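Local coordinates for protein transcriptional repressor PadR (Bacillus cereus, PDB 6JYI) that probably binds DNA as a dimeric transcription factor of the PadR family and represses transcription, at residues 7-19 with 48-60. Residues are numbered along the deposited sequence; the frame is centred on the assembly and turned at random.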
HETATM    1  N   MSE A   7      -1.448   3.289  14.970  1.00 30.39           N
HETATM    2  CA  MSE A   7      -0.728   4.253  15.802  1.00 28.36           C
HETATM    3  C   MSE A   7       0.504   4.856  15.097  1.00 26.32           C
HETATM    4  O   MSE A   7       0.903   5.964  15.388  1.00 24.32           O
HETATM    5  CB  MSE A   7      -0.279   3.595  17.107  1.00 28.37           C
HETATM    6  CG  MSE A   7      -1.438   3.318  18.087  1.00 29.85           C
HETATM    7 SE   MSE A   7      -2.299   4.940  18.736  1.00 32.75          SE
HETATM    8  CE  MSE A   7      -0.871   5.659  19.877  1.00 32.63           C
ATOM      9  N   LYS A   8       1.086   4.082  14.181  1.00 25.67           N
ATOM     10  CA  LYS A   8       2.226   4.482  13.370  1.00 26.08           C
ATOM     11  C   LYS A   8       2.017   5.773  12.591  1.00 25.08           C
ATOM     12  O   LYS A   8       2.988   6.476  12.296  1.00 24.53           O
ATOM     13  CB  LYS A   8       2.565   3.337  12.434  1.00 26.95           C
ATOM     14  CG  LYS A   8       3.973   3.172  12.102  1.00 31.66           C
ATOM     15  CD  LYS A   8       4.273   1.708  11.664  1.00 32.79           C
ATOM     16  CE  LYS A   8       4.560   0.775  12.843  1.00 34.50           C
ATOM     17  NZ  LYS A   8       4.848  -0.614  12.388  1.00 34.73           N
ATOM     18  N   GLY A   9       0.763   6.089  12.251  1.00 25.73           N
ATOM     19  CA  GLY A   9       0.408   7.400  11.722  1.00 25.85           C
ATOM     20  C   GLY A   9       1.007   8.567  12.493  1.00 25.26           C
ATOM     21  O   GLY A   9       1.419   9.549  11.888  1.00 25.60           O
ATOM     22  N   ARG A  10       1.022   8.480  13.821  1.00 24.67           N
ATOM     23  CA  ARG A  10       1.592   9.520  14.673  1.00 26.23           C
ATOM     24  C   ARG A  10       3.108   9.707  14.374  1.00 26.28           C
ATOM     25  O   ARG A  10       3.629  10.819  14.371  1.00 24.49           O
ATOM     26  CB  ARG A  10       1.414   9.144  16.127  1.00 26.89           C
ATOM     27  CG  ARG A  10      -0.021   9.048  16.588  1.00 28.04           C
ATOM     28  CD  ARG A  10      -0.128   8.175  17.834  1.00 29.88           C
ATOM     29  NE  ARG A  10       0.699   8.647  18.963  1.00 27.66           N
ATOM     30  CZ  ARG A  10       0.249   9.324  20.017  1.00 28.40           C
ATOM     31  NH1 ARG A  10      -1.035   9.659  20.112  1.00 30.09           N
ATOM     32  NH2 ARG A  10       1.087   9.676  20.995  1.00 28.62           N
ATOM     33  N   ASP A  11       3.785   8.615  14.093  1.00 26.31           N
ATOM     34  CA  ASP A  11       5.252   8.678  13.810  1.00 27.66           C
ATOM     35  C   ASP A  11       5.600   9.256  12.479  1.00 27.46           C
ATOM     36  O   ASP A  11       6.698   9.793  12.327  1.00 29.19           O
ATOM     37  CB  ASP A  11       5.874   7.309  13.976  1.00 28.35           C
ATOM     38  CG  ASP A  11       5.527   6.736  15.270  1.00 29.61           C
ATOM     39  OD1 ASP A  11       5.886   7.378  16.262  1.00 38.88           O
ATOM     40  OD2 ASP A  11       4.860   5.678  15.331  1.00 32.82           O
ATOM     41  N   VAL A  12       4.670   9.203  11.519  1.00 26.78           N
ATOM     42  CA  VAL A  12       4.869   9.935  10.288  1.00 27.24           C
ATOM     43  C   VAL A  12       5.014  11.428  10.601  1.00 24.76           C
ATOM     44  O   VAL A  12       5.956  12.088  10.129  1.00 23.62           O
ATOM     45  CB  VAL A  12       3.715   9.757   9.253  1.00 28.44           C
ATOM     46  CG1 VAL A  12       3.963  10.637   8.065  1.00 33.05           C
ATOM     47  CG2 VAL A  12       3.518   8.276   8.815  1.00 32.15           C
ATOM     48  N   VAL A  13       4.089  11.945  11.412  1.00 22.26           N
ATOM     49  CA  VAL A  13       4.097  13.351  11.800  1.00 21.46           C
ATOM     50  C   VAL A  13       5.296  13.675  12.657  1.00 20.82           C
ATOM     51  O   VAL A  13       5.997  14.636  12.387  1.00 21.73           O
ATOM     52  CB  VAL A  13       2.780  13.742  12.520  1.00 21.67           C
ATOM     53  CG1 VAL A  13       2.871  15.155  13.085  1.00 21.16           C
ATOM     54  CG2 VAL A  13       1.596  13.585  11.525  1.00 24.14           C
ATOM     55  N   LEU A  14       5.570  12.861  13.679  1.00 20.62           N
ATOM     56  CA  LEU A  14       6.746  13.121  14.550  1.00 20.99           C
ATOM     57  C   LEU A  14       8.020  13.082  13.777  1.00 20.72           C
ATOM     58  O   LEU A  14       8.908  13.960  13.942  1.00 21.89           O
ATOM     59  CB  LEU A  14       6.803  12.133  15.722  1.00 20.57           C
ATOM     60  CG  LEU A  14       5.635  12.297  16.702  1.00 22.07           C
ATOM     61  CD1 LEU A  14       5.552  11.098  17.713  1.00 22.85           C
ATOM     62  CD2 LEU A  14       5.789  13.599  17.484  1.00 20.54           C
ATOM     63  N   GLY A  15       8.156  12.087  12.904  1.00 19.44           N
ATOM     64  CA  GLY A  15       9.339  12.068  12.067  1.00 20.70           C
ATOM     65  C   GLY A  15       9.545  13.277  11.204  1.00 19.91           C
ATOM     66  O   GLY A  15      10.677  13.770  11.053  1.00 20.36           O
ATOM     67  N   LEU A  16       8.481  13.781  10.620  1.00 21.60           N
ATOM     68  CA  LEU A  16       8.586  14.982   9.806  1.00 22.76           C
ATOM     69  C   LEU A  16       9.100  16.167  10.621  1.00 23.54           C
ATOM     70  O   LEU A  16      10.030  16.884  10.210  1.00 25.20           O
ATOM     71  CB  LEU A  16       7.220  15.307   9.207  1.00 23.14           C
ATOM     72  CG  LEU A  16       6.811  14.503   7.978  1.00 25.70           C
ATOM     73  CD1 LEU A  16       5.366  14.918   7.545  1.00 27.55           C
ATOM     74  CD2 LEU A  16       7.814  14.711   6.829  1.00 30.14           C
ATOM     75  N   LEU A  17       8.572  16.293  11.834  1.00 22.36           N
ATOM     76  CA  LEU A  17       8.932  17.393  12.734  1.00 23.18           C
ATOM     77  C   LEU A  17      10.342  17.272  13.341  1.00 25.91           C
ATOM     78  O   LEU A  17      10.910  18.253  13.781  1.00 27.18           O
ATOM     79  CB  LEU A  17       7.854  17.538  13.823  1.00 21.51           C
ATOM     80  CG  LEU A  17       6.485  17.962  13.306  1.00 21.81           C
ATOM     81  CD1 LEU A  17       5.402  17.983  14.430  1.00 19.57           C
ATOM     82  CD2 LEU A  17       6.580  19.331  12.634  1.00 23.57           C
HETATM   83  N   MSE A  18      10.912  16.078  13.300  1.00 28.12           N
HETATM   84  CA  MSE A  18      12.294  15.853  13.737  1.00 31.40           C
HETATM   85  C   MSE A  18      13.330  16.800  13.121  1.00 34.31           C
HETATM   86  O   MSE A  18      14.179  17.297  13.834  1.00 35.60           O
HETATM   87  CB  MSE A  18      12.718  14.382  13.512  1.00 30.20           C
HETATM   88  CG  MSE A  18      12.097  13.443  14.456  1.00 30.57           C
HETATM   89 SE   MSE A  18      12.831  13.629  16.268  1.00 35.63          SE
HETATM   90  CE  MSE A  18      14.661  13.121  15.934  1.00 31.80           C
ATOM     91  N   GLN A  19      13.265  17.089  11.827  1.00 37.43           N
ATOM     92  CA  GLN A  19      14.240  18.053  11.262  1.00 40.84           C
ATOM     93  C   GLN A  19      13.982  19.500  11.635  1.00 41.08           C
ATOM     94  O   GLN A  19      14.894  20.222  12.073  1.00 42.28           O
ATOM     95  CB  GLN A  19      14.272  17.991   9.750  1.00 42.38           C
ATOM     96  CG  GLN A  19      15.260  18.964   9.182  1.00 47.19           C
ATOM     97  CD  GLN A  19      15.738  18.574   7.809  1.00 52.97           C
ATOM     98  OE1 GLN A  19      16.369  17.525   7.630  1.00 56.34           O
ATOM     99  NE2 GLN A  19      15.459  19.428   6.823  1.00 57.11           N
ATOM    100  N   PRO A  48      -6.351  16.043  13.164  1.00 36.09           N
ATOM    101  CA  PRO A  48      -6.662  15.252  14.366  1.00 35.67           C
ATOM    102  C   PRO A  48      -5.427  14.680  15.043  1.00 32.77           C
ATOM    103  O   PRO A  48      -5.333  14.703  16.271  1.00 32.59           O
ATOM    104  CB  PRO A  48      -7.548  14.122  13.814  1.00 36.47           C
ATOM    105  CG  PRO A  48      -8.325  14.829  12.690  1.00 39.05           C
ATOM    106  CD  PRO A  48      -7.292  15.750  12.061  1.00 37.84           C
ATOM    107  N   THR A  49      -4.474  14.192  14.256  1.00 31.16           N
ATOM    108  CA  THR A  49      -3.231  13.648  14.802  1.00 29.18           C
ATOM    109  C   THR A  49      -2.377  14.749  15.437  1.00 27.80           C
ATOM    110  O   THR A  49      -1.828  14.556  16.523  1.00 28.19           O
ATOM    111  CB  THR A  49      -2.421  12.882  13.734  1.00 28.76           C
ATOM    112  OG1 THR A  49      -3.208  11.817  13.231  1.00 28.23           O
ATOM    113  CG2 THR A  49      -1.107  12.269  14.321  1.00 28.39           C
ATOM    114  N   LEU A  50      -2.278  15.900  14.776  1.00 27.43           N
ATOM    115  CA  LEU A  50      -1.558  17.033  15.328  1.00 27.09           C
ATOM    116  C   LEU A  50      -2.167  17.455  16.676  1.00 28.43           C
ATOM    117  O   LEU A  50      -1.455  17.621  17.670  1.00 28.16           O
ATOM    118  CB  LEU A  50      -1.558  18.203  14.338  1.00 26.92           C
ATOM    119  CG  LEU A  50      -0.675  18.029  13.105  1.00 26.21           C
ATOM    120  CD1 LEU A  50      -1.036  19.032  12.001  1.00 29.10           C
ATOM    121  CD2 LEU A  50       0.785  18.141  13.512  1.00 24.25           C
ATOM    122  N   ARG A  51      -3.489  17.528  16.741  1.00 30.48           N
ATOM    123  CA  ARG A  51      -4.179  17.993  17.953  1.00 32.35           C
ATOM    124  C   ARG A  51      -3.945  16.998  19.099  1.00 31.84           C
ATOM    125  O   ARG A  51      -3.741  17.394  20.243  1.00 31.73           O
ATOM    126  CB  ARG A  51      -5.682  18.181  17.684  1.00 34.97           C
ATOM    127  CG  ARG A  51      -6.567  18.382  18.939  1.00 41.59           C
ATOM    128  CD  ARG A  51      -6.035  19.402  19.998  1.00 48.72           C
ATOM    129  NE  ARG A  51      -5.570  20.685  19.459  1.00 52.96           N
ATOM    130  CZ  ARG A  51      -6.356  21.615  18.903  1.00 58.22           C
ATOM    131  NH1 ARG A  51      -7.669  21.408  18.764  1.00 60.75           N
ATOM    132  NH2 ARG A  51      -5.824  22.758  18.456  1.00 58.61           N
ATOM    133  N   GLN A  52      -3.940  15.711  18.779  1.00 31.01           N
ATOM    134  CA  GLN A  52      -3.734  14.683  19.797  1.00 30.75           C
ATOM    135  C   GLN A  52      -2.296  14.723  20.338  1.00 28.87           C
ATOM    136  O   GLN A  52      -2.050  14.626  21.563  1.00 28.71           O
ATOM    137  CB  GLN A  52      -4.049  13.303  19.235  1.00 30.05           C
ATOM    138  CG  GLN A  52      -3.924  12.156  20.296  1.00 31.74           C
ATOM    139  CD  GLN A  52      -4.780  12.400  21.523  1.00 33.92           C
ATOM    140  OE1 GLN A  52      -5.902  12.914  21.421  1.00 35.49           O
ATOM    141  NE2 GLN A  52      -4.262  12.031  22.707  1.00 36.55           N
ATOM    142  N   LEU A  53      -1.357  14.888  19.422  1.00 26.60           N
ATOM    143  CA  LEU A  53       0.054  14.957  19.791  1.00 26.11           C
ATOM    144  C   LEU A  53       0.270  16.210  20.656  1.00 26.91           C
ATOM    145  O   LEU A  53       1.027  16.175  21.620  1.00 28.45           O
ATOM    146  CB  LEU A  53       0.941  14.951  18.544  1.00 25.33           C
ATOM    147  CG  LEU A  53       0.992  13.621  17.791  1.00 24.81           C
ATOM    148  CD1 LEU A  53       1.674  13.838  16.454  1.00 25.72           C
ATOM    149  CD2 LEU A  53       1.731  12.502  18.620  1.00 24.46           C
ATOM    150  N   GLU A  54      -0.408  17.295  20.348  1.00 27.80           N
ATOM    151  CA  GLU A  54      -0.271  18.504  21.167  1.00 29.84           C
ATOM    152  C   GLU A  54      -0.895  18.255  22.539  1.00 31.64           C
ATOM    153  O   GLU A  54      -0.352  18.643  23.575  1.00 31.47           O
ATOM    154  CB  GLU A  54      -1.057  19.646  20.583  1.00 32.18           C
ATOM    155  CG  GLU A  54      -0.603  20.173  19.266  1.00 35.35           C
ATOM    156  CD  GLU A  54      -1.589  21.233  18.802  1.00 40.87           C
ATOM    157  OE1 GLU A  54      -1.611  22.303  19.440  1.00 39.03           O
ATOM    158  OE2 GLU A  54      -2.365  20.947  17.860  1.00 44.57           O
ATOM    159  N   ASN A  55      -2.073  17.637  22.536  1.00 32.62           N
ATOM    160  CA  ASN A  55      -2.767  17.367  23.811  1.00 35.44           C
ATOM    161  C   ASN A  55      -1.895  16.513  24.736  1.00 34.77           C
ATOM    162  O   ASN A  55      -1.975  16.630  25.963  1.00 36.29           O
ATOM    163  CB  ASN A  55      -4.089  16.633  23.571  1.00 36.18           C
ATOM    164  CG  ASN A  55      -5.183  17.535  23.040  1.00 39.50           C
ATOM    165  OD1 ASN A  55      -6.287  17.060  22.747  1.00 45.82           O
ATOM    166  ND2 ASN A  55      -4.910  18.830  22.933  1.00 40.00           N
ATOM    167  N   GLU A  56      -1.117  15.619  24.157  1.00 32.62           N
ATOM    168  CA  GLU A  56      -0.231  14.741  24.957  1.00 33.48           C
ATOM    169  C   GLU A  56       1.131  15.329  25.247  1.00 33.52           C
ATOM    170  O   GLU A  56       1.933  14.688  25.913  1.00 34.36           O
ATOM    171  CB  GLU A  56       0.022  13.404  24.257  1.00 32.53           C
ATOM    172  CG  GLU A  56      -1.195  12.548  24.043  1.00 34.31           C
ATOM    173  CD  GLU A  56      -0.863  11.279  23.282  1.00 37.08           C
ATOM    174  OE1 GLU A  56       0.323  10.873  23.283  1.00 38.06           O
ATOM    175  OE2 GLU A  56      -1.782  10.691  22.683  1.00 37.42           O
ATOM    176  N   GLY A  57       1.451  16.485  24.671  1.00 32.53           N
ATOM    177  CA  GLY A  57       2.745  17.096  24.919  1.00 31.88           C
ATOM    178  C   GLY A  57       3.880  16.609  24.041  1.00 29.61           C
ATOM    179  O   GLY A  57       5.034  16.864  24.347  1.00 28.95           O
ATOM    180  N   LYS A  58       3.555  15.931  22.948  1.00 28.80           N
ATOM    181  CA  LYS A  58       4.576  15.370  22.036  1.00 26.89           C
ATOM    182  C   LYS A  58       5.050  16.431  21.041  1.00 26.12           C
ATOM    183  O   LYS A  58       6.154  16.338  20.490  1.00 25.81           O
ATOM    184  CB  LYS A  58       4.046  14.214  21.227  1.00 26.98           C
ATOM    185  CG  LYS A  58       3.458  13.052  21.963  1.00 29.43           C
ATOM    186  CD  LYS A  58       4.338  12.559  23.030  1.00 32.62           C
ATOM    187  CE  LYS A  58       3.949  11.097  23.342  1.00 34.10           C
ATOM    188  NZ  LYS A  58       3.631  11.004  24.676  1.00 35.49           N
ATOM    189  N   ILE A  59       4.178  17.390  20.758  1.00 25.47           N
ATOM    190  CA  ILE A  59       4.499  18.522  19.937  1.00 25.67           C
ATOM    191  C   ILE A  59       3.877  19.755  20.577  1.00 26.76           C
ATOM    192  O   ILE A  59       2.972  19.622  21.416  1.00 26.00           O
ATOM    193  CB  ILE A  59       4.000  18.321  18.448  1.00 24.91           C
ATOM    194  CG1 ILE A  59       2.465  18.382  18.349  1.00 27.52           C
ATOM    195  CG2 ILE A  59       4.491  16.982  17.858  1.00 23.42           C
ATOM    196  CD1 ILE A  59       1.932  18.224  16.930  1.00 26.89           C
ATOM    197  N   LYS A  60       4.315  20.934  20.142  1.00 26.65           N
ATOM    198  CA  LYS A  60       3.754  22.179  20.600  1.00 31.10           C
ATOM    199  C   LYS A  60       3.533  23.099  19.414  1.00 32.22           C
ATOM    200  O   LYS A  60       4.347  23.142  18.519  1.00 32.26           O
ATOM    201  CB  LYS A  60       4.697  22.840  21.641  1.00 32.33           C
TER
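The Arg10 side chain starts with CG anti to the carbonyl carbon and bends at chi3 (57°), which turns its guanidinium toward Glu56; the Glu56 chain runs extended beyond CG to meet it. The contact belongs to the winged helix-turn-helix domain of the PadR family. Helix 8-19 crosses helix 46-55, the probable DNA-recognition helix, and reaches the start of the first wing strand, 59-64. The salt bridge is end-on and two-pronged. Arg10 NH2 donates to Glu56 OE1 at 2.7 Å, and Arg10 NH1 donates to Glu56 OE2 at 2.9 Å. Both oxygens lie close to the guanidinium plane, but the carboxylate is tilted 27° from it. Lys58 NZ also pairs with Glu56 OE1, and Arg10 NE has a second acid, Glu84 of helix 79-89. Leu53 CD2 covers the centre of one guanidinium face.

Further along helix 8-19 the contact is apolar. Val13 CG1 fits between Leu50 and Leu53 of helix 46-55, 3.7 Å from Leu50 CD2 and 3.8 Å from Leu53 CD1. Thr49 turns its methyl to Arg10 and Val13, while its hydroxyl bonds to Met45 O. Ile59 CG2 touches Leu14 CD2 at 3.6 Å and also meets Leu17 CD1. A Schellman motif at Gly57, with positive phi, leads from the helix into the wing. Gln52 steadies the acid: its NE2 donates to the anti lone pair of Glu56 OE2 at 2.8 Å.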